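Local coordinates for glutamate--tRNA ligase (Methanothermobacter thermautotrophicus, PDB 3AII), which is a non-discriminating glutamyl-tRNA synthetase that probably activates glutamate with ATP and then transfers it to the acceptor end of tRNA, at residues A[162-167]-A[283-288]; A[502-507]-A[532-537]. All blocks are in the same frame, centred on the assembly; numbering follows the deposited sequence.

The two contacts lie in different domains and on opposite sides of the centre of this elongated chain, their centres 43 Å apart and their nearest atoms about 26 Å apart. Interaction 1 belongs to the class I catalytic domain, where strand 164-167 of the parallel sheet meets the end of helix 274-284; the Glu164 side chain is about 11 Å from a bound calcium ion. Interaction 2 belongs to the anticodon-binding region and packs strand 500-505 against Phe534, just before strand 535-541. Neither contact includes a residue of the predicted HIGH motif (103-113), which shares the catalytic domain with interaction 1, or of the zinc site of Cys191, Cys193, Cys208 and Cys210.

Interaction 1 of 2, residues A[162-167]-A[283-288]; sequences WDETVI and HLLGVT
The flat carboxylate of Glu164 brings OE1 to 4.3 Å from Leu285 CD2, a marginal touch. The same OE1 takes a weak bond from a water, 3.5 Å away, which donates a much shorter one, 2.6 Å, to Leu285 O. Within 162-167, the indole of Trp162 donates from NE1 to Thr165 OG1 at 2.9 Å, with the acceptor almost exactly in the ring plane, and packs on Leu131, Leu133 and helix 147-158. Between the segments themselves, Val166 and Leu285 meet tip to tip, Val166 CG2 lying 4.0 Å from Leu285 CD2 and 4.2 Å from Leu285 CD1. Val166 suits a beta strand, and its CG1 is anti to the backbone N (chi1 172°), which leaves CG2 as the methyl that faces both leucine methyls. Leu285 suits its place because its forked end supplies that pair while it also packs on Ile132 of the neighbouring strand. Gly286, with positive phi, ends helix 274-284 in a Schellman motif. The chemistry is therefore a small apolar touch between an outer strand of the parallel sheet and a helix end, bordered by a water held firmly by Leu285 O and only weakly by Glu164, which implies little polar coupling across it.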
loop_
_atom_site.group_PDB
_atom_site.type_symbol
_atom_site.label_atom_id
_atom_site.label_comp_id
_atom_site.label_asym_id
_atom_site.label_seq_id
_atom_site.Cartn_x
_atom_site.Cartn_y
_atom_site.Cartn_z
ATOM N N TRP A 162 2.883 1.235 -17.705
ATOM C CA TRP A 162 3.686 2.429 -17.918
ATOM C C TRP A 162 4.610 2.260 -19.120
ATOM O O TRP A 162 4.622 1.183 -19.731
ATOM C CB TRP A 162 4.434 2.825 -16.645
ATOM C CG TRP A 162 5.473 1.862 -16.121
ATOM C CD1 TRP A 162 6.830 2.005 -16.209
ATOM C CD2 TRP A 162 5.245 0.671 -15.353
ATOM N NE1 TRP A 162 7.460 0.957 -15.579
ATOM C CE2 TRP A 162 6.508 0.125 -15.042
ATOM C CE3 TRP A 162 4.094 -0.013 -14.929
ATOM C CZ2 TRP A 162 6.663 -1.052 -14.308
ATOM C CZ3 TRP A 162 4.241 -1.191 -14.185
ATOM C CH2 TRP A 162 5.525 -1.705 -13.895
ATOM N N ASP A 163 5.349 3.311 -19.467
ATOM C CA ASP A 163 6.028 3.382 -20.763
ATOM C C ASP A 163 7.553 3.448 -20.700
ATOM O O ASP A 163 8.226 3.159 -21.687
ATOM C CB ASP A 163 5.514 4.577 -21.573
ATOM C CG ASP A 163 4.035 4.494 -21.832
ATOM O OD1 ASP A 163 3.633 3.805 -22.802
ATOM O OD2 ASP A 163 3.271 5.070 -21.040
ATOM N N GLU A 164 8.083 3.856 -19.554
ATOM C CA GLU A 164 9.530 3.994 -19.383
ATOM C C GLU A 164 9.838 3.805 -17.925
ATOM O O GLU A 164 9.040 4.196 -17.062
ATOM C CB GLU A 164 10.002 5.395 -19.763
ATOM C CG GLU A 164 10.146 5.626 -21.226
ATOM C CD GLU A 164 10.976 6.863 -21.589
ATOM O OE1 GLU A 164 11.623 7.518 -20.722
ATOM O OE2 GLU A 164 10.991 7.156 -22.781
ATOM N N THR A 165 10.992 3.201 -17.650
ATOM C CA THR A 165 11.469 3.065 -16.277
ATOM C C THR A 165 12.838 3.733 -16.202
ATOM O O THR A 165 13.728 3.442 -17.013
ATOM C CB THR A 165 11.622 1.596 -15.835
ATOM O OG1 THR A 165 10.343 0.957 -15.784
ATOM C CG2 THR A 165 12.219 1.524 -14.439
ATOM N N VAL A 166 12.995 4.635 -15.234
ATOM C CA VAL A 166 14.215 5.413 -15.090
ATOM C C VAL A 166 14.649 5.272 -13.639
ATOM O O VAL A 166 13.809 5.294 -12.744
ATOM C CB VAL A 166 13.951 6.893 -15.415
ATOM C CG1 VAL A 166 15.163 7.758 -15.076
ATOM C CG2 VAL A 166 13.584 7.060 -16.885
ATOM N N ILE A 167 15.943 5.073 -13.402
ATOM C CA ILE A 167 16.429 4.955 -12.022
ATOM C C ILE A 167 17.409 6.099 -11.748
ATOM O O ILE A 167 18.372 6.296 -12.480
ATOM C CB ILE A 167 17.098 3.592 -11.774
ATOM C CG1 ILE A 167 16.095 2.447 -11.982
ATOM C CG2 ILE A 167 17.642 3.499 -10.339
ATOM C CD1 ILE A 167 16.760 1.075 -11.996
ATOM N N HIS A 283 12.016 17.765 -16.337
ATOM C CA HIS A 283 12.255 18.491 -17.579
ATOM C C HIS A 283 12.818 17.585 -18.649
ATOM O O HIS A 283 12.324 17.560 -19.772
ATOM C CB HIS A 283 13.217 19.661 -17.385
ATOM C CG HIS A 283 13.638 20.292 -18.673
ATOM N ND1 HIS A 283 12.813 21.126 -19.395
ATOM C CD2 HIS A 283 14.783 20.183 -19.387
ATOM C CE1 HIS A 283 13.437 21.514 -20.495
ATOM N NE2 HIS A 283 14.639 20.966 -20.507
ATOM N N LEU A 284 13.863 16.834 -18.316
ATOM C CA LEU A 284 14.541 16.062 -19.361
ATOM C C LEU A 284 13.700 14.917 -19.901
ATOM O O LEU A 284 13.843 14.547 -21.081
ATOM C CB LEU A 284 15.908 15.541 -18.893
ATOM C CG LEU A 284 16.977 16.598 -18.623
ATOM C CD1 LEU A 284 18.200 15.933 -17.971
ATOM C CD2 LEU A 284 17.368 17.318 -19.909
ATOM N N LEU A 285 12.831 14.362 -19.061
ATOM C CA LEU A 285 11.980 13.248 -19.469
ATOM C C LEU A 285 10.710 13.740 -20.129
ATOM O O LEU A 285 9.898 12.935 -20.571
ATOM C CB LEU A 285 11.620 12.379 -18.260
ATOM C CG LEU A 285 12.859 11.736 -17.635
ATOM C CD1 LEU A 285 12.489 11.069 -16.318
ATOM C CD2 LEU A 285 13.481 10.728 -18.592
ATOM N N GLY A 286 10.537 15.056 -20.177
ATOM C CA GLY A 286 9.347 15.638 -20.791
ATOM C C GLY A 286 8.029 15.544 -20.028
ATOM O O GLY A 286 6.958 15.572 -20.644
ATOM N N VAL A 287 8.078 15.434 -18.702
ATOM C CA VAL A 287 6.851 15.404 -17.898
ATOM C C VAL A 287 6.070 16.710 -18.082
ATOM O O VAL A 287 6.649 17.806 -18.005
ATOM C CB VAL A 287 7.182 15.213 -16.417
ATOM C CG1 VAL A 287 5.951 15.432 -15.550
ATOM C CG2 VAL A 287 7.763 13.809 -16.222
ATOM N N THR A 288 4.771 16.597 -18.353
ATOM C CA THR A 288 3.942 17.777 -18.637
ATOM C C THR A 288 3.053 18.160 -17.467
ATOM O O THR A 288 2.695 19.328 -17.302
ATOM C CB THR A 288 3.039 17.540 -19.861
ATOM O OG1 THR A 288 2.167 16.422 -19.607
ATOM C CG2 THR A 288 3.883 17.259 -21.095
HETATM O O HOH W 1 10.070 10.501 -21.552
#

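Interaction 2 of 2, residues A[502-507]-A[532-537]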
loop_
_atom_site.group_PDB
_atom_site.type_symbol
_atom_site.label_atom_id
_atom_site.label_comp_id
_atom_site.label_asym_id
_atom_site.label_seq_id
_atom_site.Cartn_x
_atom_site.Cartn_y
_atom_site.Cartn_z
ATOM N N ALA A 502 -8.509 -26.041 10.718
ATOM C CA ALA A 502 -8.169 -24.820 10.003
ATOM C C ALA A 502 -7.811 -23.718 10.975
ATOM O O ALA A 502 -8.153 -23.773 12.154
ATOM C CB ALA A 502 -9.332 -24.370 9.118
ATOM N N GLU A 503 -7.121 -22.705 10.476
ATOM C CA GLU A 503 -6.889 -21.516 11.268
ATOM C C GLU A 503 -6.953 -20.304 10.375
ATOM O O GLU A 503 -6.776 -20.400 9.157
ATOM C CB GLU A 503 -5.555 -21.579 12.001
ATOM C CG GLU A 503 -4.346 -21.678 11.112
ATOM C CD GLU A 503 -3.088 -21.968 11.909
ATOM O OE1 GLU A 503 -3.045 -23.020 12.583
ATOM O OE2 GLU A 503 -2.149 -21.143 11.865
ATOM N N VAL A 504 -7.245 -19.174 10.991
ATOM C CA VAL A 504 -7.350 -17.913 10.286
ATOM C C VAL A 504 -6.452 -16.912 10.989
ATOM O O VAL A 504 -6.531 -16.746 12.218
ATOM C CB VAL A 504 -8.798 -17.399 10.283
ATOM C CG1 VAL A 504 -8.895 -16.082 9.517
ATOM C CG2 VAL A 504 -9.728 -18.452 9.669
ATOM N N ILE A 505 -5.568 -16.279 10.226
ATOM C CA ILE A 505 -4.725 -15.220 10.779
ATOM C C ILE A 505 -5.458 -13.906 10.645
ATOM O O ILE A 505 -5.839 -13.517 9.540
ATOM C CB ILE A 505 -3.372 -15.139 10.077
ATOM C CG1 ILE A 505 -2.711 -16.516 10.076
ATOM C CG2 ILE A 505 -2.503 -14.079 10.751
ATOM C CD1 ILE A 505 -2.576 -17.137 11.451
ATOM N N MET A 506 -5.675 -13.231 11.772
ATOM C CA MET A 506 -6.483 -12.019 11.791
ATOM C C MET A 506 -5.614 -10.796 11.497
ATOM O O MET A 506 -4.385 -10.901 11.450
ATOM C CB MET A 506 -7.220 -11.869 13.136
ATOM C CG MET A 506 -8.045 -13.084 13.555
ATOM S SD MET A 506 -9.324 -13.522 12.346
ATOM C CE MET A 506 -10.480 -12.193 12.542
ATOM N N PRO A 507 -6.244 -9.641 11.259
ATOM C CA PRO A 507 -5.451 -8.495 10.813
ATOM C C PRO A 507 -4.444 -7.994 11.855
ATOM O O PRO A 507 -3.549 -7.241 11.485
ATOM C CB PRO A 507 -6.515 -7.438 10.492
ATOM C CG PRO A 507 -7.731 -8.251 10.143
ATOM C CD PRO A 507 -7.689 -9.387 11.126
ATOM N N GLU A 532 -18.857 -18.285 6.525
ATOM C CA GLU A 532 -20.153 -17.700 6.820
ATOM C C GLU A 532 -20.275 -17.301 8.283
ATOM O O GLU A 532 -19.843 -18.043 9.163
ATOM C CB GLU A 532 -21.271 -18.660 6.450
ATOM C CG GLU A 532 -21.272 -19.010 4.962
ATOM C CD GLU A 532 -22.600 -19.554 4.515
ATOM O OE1 GLU A 532 -23.587 -18.787 4.530
ATOM O OE2 GLU A 532 -22.665 -20.741 4.154
ATOM N N ARG A 533 -20.845 -16.118 8.502
ATOM C CA ARG A 533 -21.028 -15.575 9.852
ATOM C C ARG A 533 -19.700 -15.313 10.557
ATOM O O ARG A 533 -19.663 -15.124 11.780
ATOM C CB ARG A 533 -21.913 -16.505 10.704
ATOM C CG ARG A 533 -23.294 -16.790 10.107
ATOM C CD ARG A 533 -24.232 -17.535 11.093
ATOM N NE ARG A 533 -24.590 -16.716 12.255
ATOM C CZ ARG A 533 -24.084 -16.881 13.472
ATOM N NH1 ARG A 533 -24.457 -16.079 14.464
ATOM N NH2 ARG A 533 -23.214 -17.851 13.704
ATOM N N PHE A 534 -18.606 -15.307 9.800
ATOM C CA PHE A 534 -17.297 -15.034 10.377
ATOM C C PHE A 534 -16.573 -13.939 9.576
ATOM O O PHE A 534 -16.288 -12.863 10.105
ATOM C CB PHE A 534 -16.478 -16.331 10.478
ATOM C CG PHE A 534 -15.149 -16.163 11.168
ATOM C CD1 PHE A 534 -15.079 -16.089 12.552
ATOM C CD2 PHE A 534 -13.974 -16.083 10.430
ATOM C CE1 PHE A 534 -13.850 -15.930 13.189
ATOM C CE2 PHE A 534 -12.738 -15.918 11.062
ATOM C CZ PHE A 534 -12.683 -15.849 12.444
ATOM N N GLY A 535 -16.303 -14.194 8.298
ATOM C CA GLY A 535 -15.729 -13.169 7.441
ATOM C C GLY A 535 -15.193 -13.721 6.131
ATOM O O GLY A 535 -15.149 -14.932 5.939
ATOM N N PHE A 536 -14.779 -12.829 5.238
ATOM C CA PHE A 536 -14.113 -13.246 4.004
ATOM C C PHE A 536 -12.642 -13.460 4.301
ATOM O O PHE A 536 -12.077 -12.770 5.153
ATOM C CB PHE A 536 -14.271 -12.181 2.929
ATOM C CG PHE A 536 -15.688 -12.006 2.467
ATOM C CD1 PHE A 536 -16.170 -12.735 1.401
ATOM C CD2 PHE A 536 -16.541 -11.126 3.115
ATOM C CE1 PHE A 536 -17.474 -12.577 0.970
ATOM C CE2 PHE A 536 -17.849 -10.972 2.695
ATOM C CZ PHE A 536 -18.314 -11.697 1.619
ATOM N N ALA A 537 -12.023 -14.423 3.620
ATOM C CA ALA A 537 -10.614 -14.730 3.880
ATOM C C ALA A 537 -9.977 -15.419 2.688
ATOM O O ALA A 537 -10.641 -16.142 1.952
ATOM C CB ALA A 537 -10.486 -15.625 5.128
#
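Phe534 reaches from just before strand 535-541 toward Val504 and Met506. Its CB carries CG anti to the backbone N (chi1 -175°), and this sends the ring across to strand 500-505. Farther out, CE2 lies 4.1 Å from Val504 CG1 and 4.2 Å from Val504 CG2, with CG1 at the ring edge, near its plane. At the tip, CZ meets Met506 SD at 4.1 Å. The sulfur approaches obliquely, 5.2 Å from the centroid of the Phe534 ring and 68° off the ring normal, a Met-aromatic contact. Methionine suits this place because its flexible chain, bent at chi2 and chi3, can curl its sulfur back to the ring from beyond the strand end. Val504 offers a branched, beta-compatible side chain. Phe534 and Gly535 form a classic beta bulge opposite Leu531; at Gly535's backbone angles a CB would press on the Phe534 carbonyl O. Tyr550 of strand 546-552 meets the Phe534 ring and bonds Phe534 O, while Phe406 adds an edge-to-face ring. Weak dispersion, with a probable sulfur-aromatic contribution, thus packs side chains across the intervening strand 546-552, which joins the two strands in the sheet of the anticodon-binding region.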